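Local coordinates for ABC transporter periplasmic peptide-binding protein (Pseudoalteromonas, PDB 4QFO) that probably binds dipeptides in the periplasm, here holding a Met-Leu dipeptide in its cleft, and passes them to an ABC transporter for uptake, at residues Pro44-Thr49 / Ala138-Phe143; Pro109-Asn114 / Leu186-Ala191. All coordinates share one frame; numbering follows the deposited sequence.

Contact 1. Residues Pro44-Thr49 / Ala138-Phe143. With LEU (leucine), chain D; MET (methionine), chain C.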
# COMPACT_ATOMS: atom_id res chain seq x y z
N PRO A 44 7.24 -6.55 -6.69
CA PRO A 44 6.66 -5.62 -5.70
C PRO A 44 7.47 -4.33 -5.52
O PRO A 44 6.92 -3.30 -5.12
CB PRO A 44 6.70 -6.42 -4.39
CG PRO A 44 6.73 -7.85 -4.81
CD PRO A 44 7.42 -7.91 -6.14
N GLN A 45 8.77 -4.40 -5.79
CA GLN A 45 9.67 -3.27 -5.64
C GLN A 45 9.27 -2.07 -6.48
O GLN A 45 9.64 -0.94 -6.13
CB GLN A 45 11.08 -3.67 -6.07
CG GLN A 45 11.79 -4.64 -5.17
CD GLN A 45 13.22 -4.87 -5.63
OE1 GLN A 45 13.51 -4.86 -6.83
NE2 GLN A 45 14.12 -5.08 -4.67
N VAL A 46 8.57 -2.29 -7.59
CA VAL A 46 8.33 -1.19 -8.53
C VAL A 46 6.95 -0.53 -8.37
O VAL A 46 6.52 0.23 -9.23
CB VAL A 46 8.57 -1.62 -10.01
CG1 VAL A 46 9.99 -2.10 -10.22
CG2 VAL A 46 7.60 -2.69 -10.44
N THR A 47 6.26 -0.80 -7.26
CA THR A 47 4.91 -0.26 -7.08
C THR A 47 4.53 -0.08 -5.61
O THR A 47 5.17 -0.65 -4.73
CB THR A 47 3.83 -1.16 -7.78
OG1 THR A 47 2.57 -0.46 -7.84
CG2 THR A 47 3.63 -2.48 -7.02
N THR A 48 3.49 0.72 -5.35
CA THR A 48 2.87 0.78 -4.03
C THR A 48 1.39 0.43 -4.12
O THR A 48 0.65 0.60 -3.15
CB THR A 48 3.03 2.16 -3.35
OG1 THR A 48 2.50 3.20 -4.19
CG2 THR A 48 4.50 2.42 -3.04
N THR A 49 0.97 -0.07 -5.27
CA THR A 49 -0.45 -0.34 -5.53
C THR A 49 -0.87 -1.69 -4.97
O THR A 49 -0.36 -2.73 -5.40
CB THR A 49 -0.73 -0.28 -7.05
OG1 THR A 49 -0.46 1.04 -7.52
CG2 THR A 49 -2.18 -0.64 -7.37
N ALA A 138 14.65 2.87 -12.38
CA ALA A 138 15.02 3.13 -11.00
C ALA A 138 13.77 3.67 -10.35
O ALA A 138 13.81 4.65 -9.61
CB ALA A 138 16.16 4.14 -10.89
N ASN A 139 12.65 3.03 -10.66
CA ASN A 139 11.38 3.37 -10.04
C ASN A 139 11.06 2.37 -8.94
O ASN A 139 10.60 1.26 -9.21
CB ASN A 139 10.25 3.40 -11.07
CG ASN A 139 8.98 4.05 -10.52
OD1 ASN A 139 7.93 3.41 -10.39
ND2 ASN A 139 9.08 5.33 -10.18
N TYR A 140 11.32 2.77 -7.69
CA TYR A 140 11.12 1.92 -6.51
C TYR A 140 10.36 2.79 -5.52
O TYR A 140 10.90 3.21 -4.49
CB TYR A 140 12.48 1.47 -5.95
CG TYR A 140 13.34 0.88 -7.03
CD1 TYR A 140 12.94 -0.27 -7.69
CD2 TYR A 140 14.52 1.50 -7.44
CE1 TYR A 140 13.70 -0.82 -8.72
CE2 TYR A 140 15.30 0.95 -8.47
CZ TYR A 140 14.87 -0.22 -9.10
OH TYR A 140 15.58 -0.78 -10.13
N PRO A 141 9.09 3.08 -5.85
CA PRO A 141 8.35 4.18 -5.22
C PRO A 141 8.27 4.07 -3.69
O PRO A 141 8.46 5.10 -3.03
CB PRO A 141 6.98 4.12 -5.90
CG PRO A 141 6.90 2.77 -6.54
CD PRO A 141 8.30 2.38 -6.87
N TYR A 142 8.06 2.87 -3.13
CA TYR A 142 7.99 2.80 -1.66
C TYR A 142 9.33 3.16 -1.03
O TYR A 142 9.41 3.98 -0.11
CB TYR A 142 7.50 1.45 -1.13
CG TYR A 142 7.48 1.45 0.38
CD1 TYR A 142 6.41 2.01 1.09
CD2 TYR A 142 8.55 0.94 1.12
CE1 TYR A 142 6.40 2.04 2.48
CE2 TYR A 142 8.54 0.96 2.52
CZ TYR A 142 7.46 1.52 3.19
OH TYR A 142 7.43 1.55 4.57
N PHE A 143 10.40 2.56 -1.53
CA PHE A 143 11.70 2.77 -0.90
C PHE A 143 12.24 4.19 -1.11
O PHE A 143 12.89 4.76 -0.25
CB PHE A 143 12.66 1.70 -1.36
CG PHE A 143 12.20 0.31 -0.97
CD1 PHE A 143 12.36 -0.14 0.33
CD2 PHE A 143 11.60 -0.52 -1.90
CE1 PHE A 143 11.94 -1.41 0.69
CE2 PHE A 143 11.18 -1.79 -1.55
CZ PHE A 143 11.35 -2.24 -0.26
N LEU D . -1.56 1.56 -1.82
CA LEU D . -2.72 2.24 -2.38
C LEU D . -3.83 1.22 -2.49
O LEU D . -3.55 0.05 -2.76
CB LEU D . -2.38 2.79 -3.76
CG LEU D . -1.92 4.23 -3.95
CD1 LEU D . -1.22 4.78 -2.73
CD2 LEU D . -1.04 4.35 -5.20
OXT LEU D . -5.02 1.53 -2.33
N MET C . 0.30 0.80 1.12
CA MET C . -0.32 0.38 -0.13
C MET C . -1.49 1.26 -0.54
O MET C . -2.31 1.64 0.29
CB MET C . -0.80 -1.07 -0.02
CG MET C . 0.29 -2.08 -0.33
SD MET C . -0.10 -3.76 0.24
CE MET C . -1.89 -3.74 0.23
O HOH W 1 7.89 0.05 -3.97
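Behind the peptide-binding cleft, Gln45-Thr48 packs against Asn139-Tyr142, with Thr48 reaching the ligand, and the pairing shows how a loop and the start of a helix can be joined with no direct hydrogen bond. Two CA-H...O contacts run in opposite senses. The CA of Tyr140 lies 3.2 Å from Gln45 O, and the CA of Val46 lies 3.4 Å from Asn139 O. Gln45 O also sits in plane at the edge of the Tyr140 ring, on the CD1 side. Water 1 completes the join: it donates to Gln45 O and Thr47 O and accepts from Tyr142 N at 2.9 Å, so three backbone groups are satisfied by one molecule.

Pro141 opens the helix 141-145 and presses its ring onto the other backbone, CD meeting Val46 C at 3.5 Å and CG reaching Thr47 CA. Next to it, Thr48 has CG2 anti to its carbonyl carbon, which carries the methyl to Tyr142 CB at 3.7 Å while the two side chains cross at about a right angle.

Family 5 solute-binding proteins commonly hold peptides by their main chain, and so it is here: the peptide N-H of the leucine in the bound Met-Leu donates to Thr48 O at 2.8 Å. This carbonyl belongs to an ST turn in which Thr47 OG1 accepts from Thr49 N in a fairly straight bond (163° at the hydrogen), in the loop that leads into helix 50-60. The Tyr140 hydroxyl is held by Arg124 and His133 O, and that of Tyr142 by Asn177 and Asn442. Val46 CG1, anti to its carbonyl carbon (chi1 -59°), approaches CE1 of the Tyr140 ring obliquely at 4.2 Å.

Contact 2. Residues Pro109-Asn114 / Leu186-Ala191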
# COMPACT_ATOMS: atom_id res chain seq x y z
N PRO A 109 17.43 -22.75 -11.60
CA PRO A 109 18.50 -22.39 -10.66
C PRO A 109 19.58 -23.45 -10.61
O PRO A 109 19.32 -24.63 -10.86
CB PRO A 109 17.77 -22.33 -9.31
CG PRO A 109 16.56 -23.17 -9.49
CD PRO A 109 16.15 -22.97 -10.92
N THR A 110 20.79 -23.03 -10.27
CA THR A 110 21.91 -23.94 -10.19
C THR A 110 22.44 -23.94 -8.75
O THR A 110 23.27 -24.77 -8.39
CB THR A 110 23.03 -23.52 -11.18
OG1 THR A 110 23.95 -24.60 -11.34
CG2 THR A 110 23.77 -22.31 -10.67
N ARG A 111 21.96 -22.99 -7.96
CA ARG A 111 22.29 -22.91 -6.54
C ARG A 111 21.06 -22.49 -5.74
O ARG A 111 20.07 -22.03 -6.30
CB ARG A 111 23.45 -21.94 -6.28
CG ARG A 111 23.16 -20.46 -6.61
CD ARG A 111 24.08 -19.52 -5.79
NE ARG A 111 23.94 -18.10 -6.15
CZ ARG A 111 22.88 -17.35 -5.84
NH1 ARG A 111 21.86 -17.89 -5.18
NH2 ARG A 111 22.82 -16.07 -6.19
N GLU A 112 21.11 -22.67 -4.42
CA GLU A 112 20.03 -22.25 -3.54
C GLU A 112 20.24 -20.81 -3.07
O GLU A 112 21.30 -20.23 -3.27
CB GLU A 112 19.94 -23.20 -2.34
CG GLU A 112 19.69 -24.65 -2.75
CD GLU A 112 19.74 -25.61 -1.57
OE1 GLU A 112 20.22 -25.21 -0.49
OE2 GLU A 112 19.29 -26.77 -1.72
N PHE A 113 19.20 -20.25 -2.46
CA PHE A 113 19.20 -18.92 -1.87
C PHE A 113 20.39 -18.69 -0.94
O PHE A 113 20.66 -19.51 -0.07
CB PHE A 113 17.87 -18.70 -1.13
CG PHE A 113 17.91 -17.61 -0.10
CD1 PHE A 113 17.98 -16.27 -0.48
CD2 PHE A 113 17.83 -17.91 1.26
CE1 PHE A 113 18.00 -15.26 0.47
CE2 PHE A 113 17.85 -16.91 2.22
CZ PHE A 113 17.95 -15.58 1.82
N ASN A 114 21.10 -17.57 -1.14
CA ASN A 114 22.20 -17.18 -0.25
C ASN A 114 22.30 -15.65 -0.09
O ASN A 114 21.38 -14.92 -0.47
CB ASN A 114 23.55 -17.80 -0.69
CG ASN A 114 24.02 -17.31 -2.07
OD1 ASN A 114 23.69 -16.20 -2.50
ND2 ASN A 114 24.81 -18.13 -2.74
N LEU A 186 14.76 -11.44 -4.21
CA LEU A 186 14.78 -11.80 -5.63
C LEU A 186 16.00 -12.66 -5.93
O LEU A 186 16.90 -12.78 -5.11
CB LEU A 186 14.79 -10.53 -6.50
CG LEU A 186 13.69 -9.50 -6.20
CD1 LEU A 186 13.85 -8.21 -7.01
CD2 LEU A 186 12.30 -10.10 -6.41
N SER A 187 16.04 -13.24 -7.12
CA SER A 187 17.11 -14.14 -7.52
C SER A 187 18.21 -13.44 -8.32
O SER A 187 18.01 -13.02 -9.47
CB SER A 187 16.53 -15.31 -8.34
OG SER A 187 17.53 -15.99 -9.09
N LYS A 188 19.38 -13.31 -7.72
CA LYS A 188 20.52 -12.75 -8.43
C LYS A 188 20.92 -13.61 -9.65
O LYS A 188 21.23 -13.07 -10.72
CB LYS A 188 21.71 -12.55 -7.51
CG LYS A 188 22.94 -12.12 -8.27
CD LYS A 188 24.15 -11.91 -7.38
CE LYS A 188 25.25 -11.22 -8.20
NZ LYS A 188 26.46 -10.95 -7.39
N GLU A 189 20.90 -14.93 -9.51
CA GLU A 189 21.30 -15.80 -10.62
C GLU A 189 20.42 -15.59 -11.85
O GLU A 189 20.92 -15.53 -12.99
CB GLU A 189 21.32 -17.28 -10.22
CG GLU A 189 21.75 -18.18 -11.38
CD GLU A 189 21.74 -19.69 -11.06
OE1 GLU A 189 21.32 -20.12 -9.96
OE2 GLU A 189 22.18 -20.46 -11.94
N TYR A 190 19.11 -15.46 -11.63
CA TYR A 190 18.17 -15.18 -12.71
C TYR A 190 18.51 -13.84 -13.39
O TYR A 190 18.56 -13.74 -14.62
CB TYR A 190 16.75 -15.15 -12.16
CG TYR A 190 15.67 -14.82 -13.18
CD1 TYR A 190 15.67 -15.40 -14.45
CD2 TYR A 190 14.65 -13.94 -12.86
CE1 TYR A 190 14.68 -15.10 -15.37
CE2 TYR A 190 13.65 -13.64 -13.77
CZ TYR A 190 13.67 -14.22 -15.02
OH TYR A 190 12.67 -13.91 -15.92
N ALA A 191 18.75 -12.82 -12.56
CA ALA A 191 19.06 -11.48 -13.04
C ALA A 191 20.33 -11.46 -13.88
O ALA A 191 20.36 -10.86 -14.95
CB ALA A 191 19.19 -10.53 -11.87
O HOH W 2 19.85 -19.56 -7.78
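With CG anti to its backbone N (chi1 -179°) and the chain extended beyond it, Glu189 reaches from the first turn of helix 188-195 to Thr110, its carboxylate meeting the loop 109-114. Arg111 starts the other way, CG between its backbone N and carbonyl carbon (chi1 65°), and the two chains run antiparallel past one another. The helix begins with an N-cap: Ser187 OG accepts from Tyr190 N at 3.0 Å.

Thr110 N donates almost straight to Glu189 OE1 (3.0 Å), on the syn side and slightly out of the carboxylate plane. Water 2 donates to the same oxygen, and also to Arg111 O, so OE1 takes two bonds and ties the loop backbone to the helix directly and through water. Were Glu189 an alanine, Thr110 N would probably lose its acceptor and water 2 one of its two partners, so that this link from loop to helix would be gone.

The charges of Arg111 and Glu189 do not meet, NE and OE1 being 5.0 Å apart. The guanidinium instead has a salt bridge to Asp117 through NH1, which also donates to Glu112 O, while Asn114 OD1, which also accepts from Asp116 N, sits above the middle of the guanidinium. Lys188 CB comes in at the rim of that group, 3.9 Å from Arg111 NH2.

How the contacts relate
Along the chain the segments alternate, 44-49, 109-114, 138-143 and 186-191, so the two contacts interlock in sequence although their centres lie about 21 Å apart. Contact 1 is buried beside the bound Met-Leu dipeptide, its centre about 10 Å from the centre of the molecule; contact 2 lies at the surface, about 27 Å from that centre. Helix 115-126, which follows 109-114 directly, links them: Gln45 and Tyr140 pack on it from one contact, Lys188 and Ala191 from the other. The two also touch, Gln45 OE1 standing 3.4 Å from Leu186 CD1. Through this helix and the Gln45-Leu186 contact, the peptide-holding cleft is joined to the protein's outer surface.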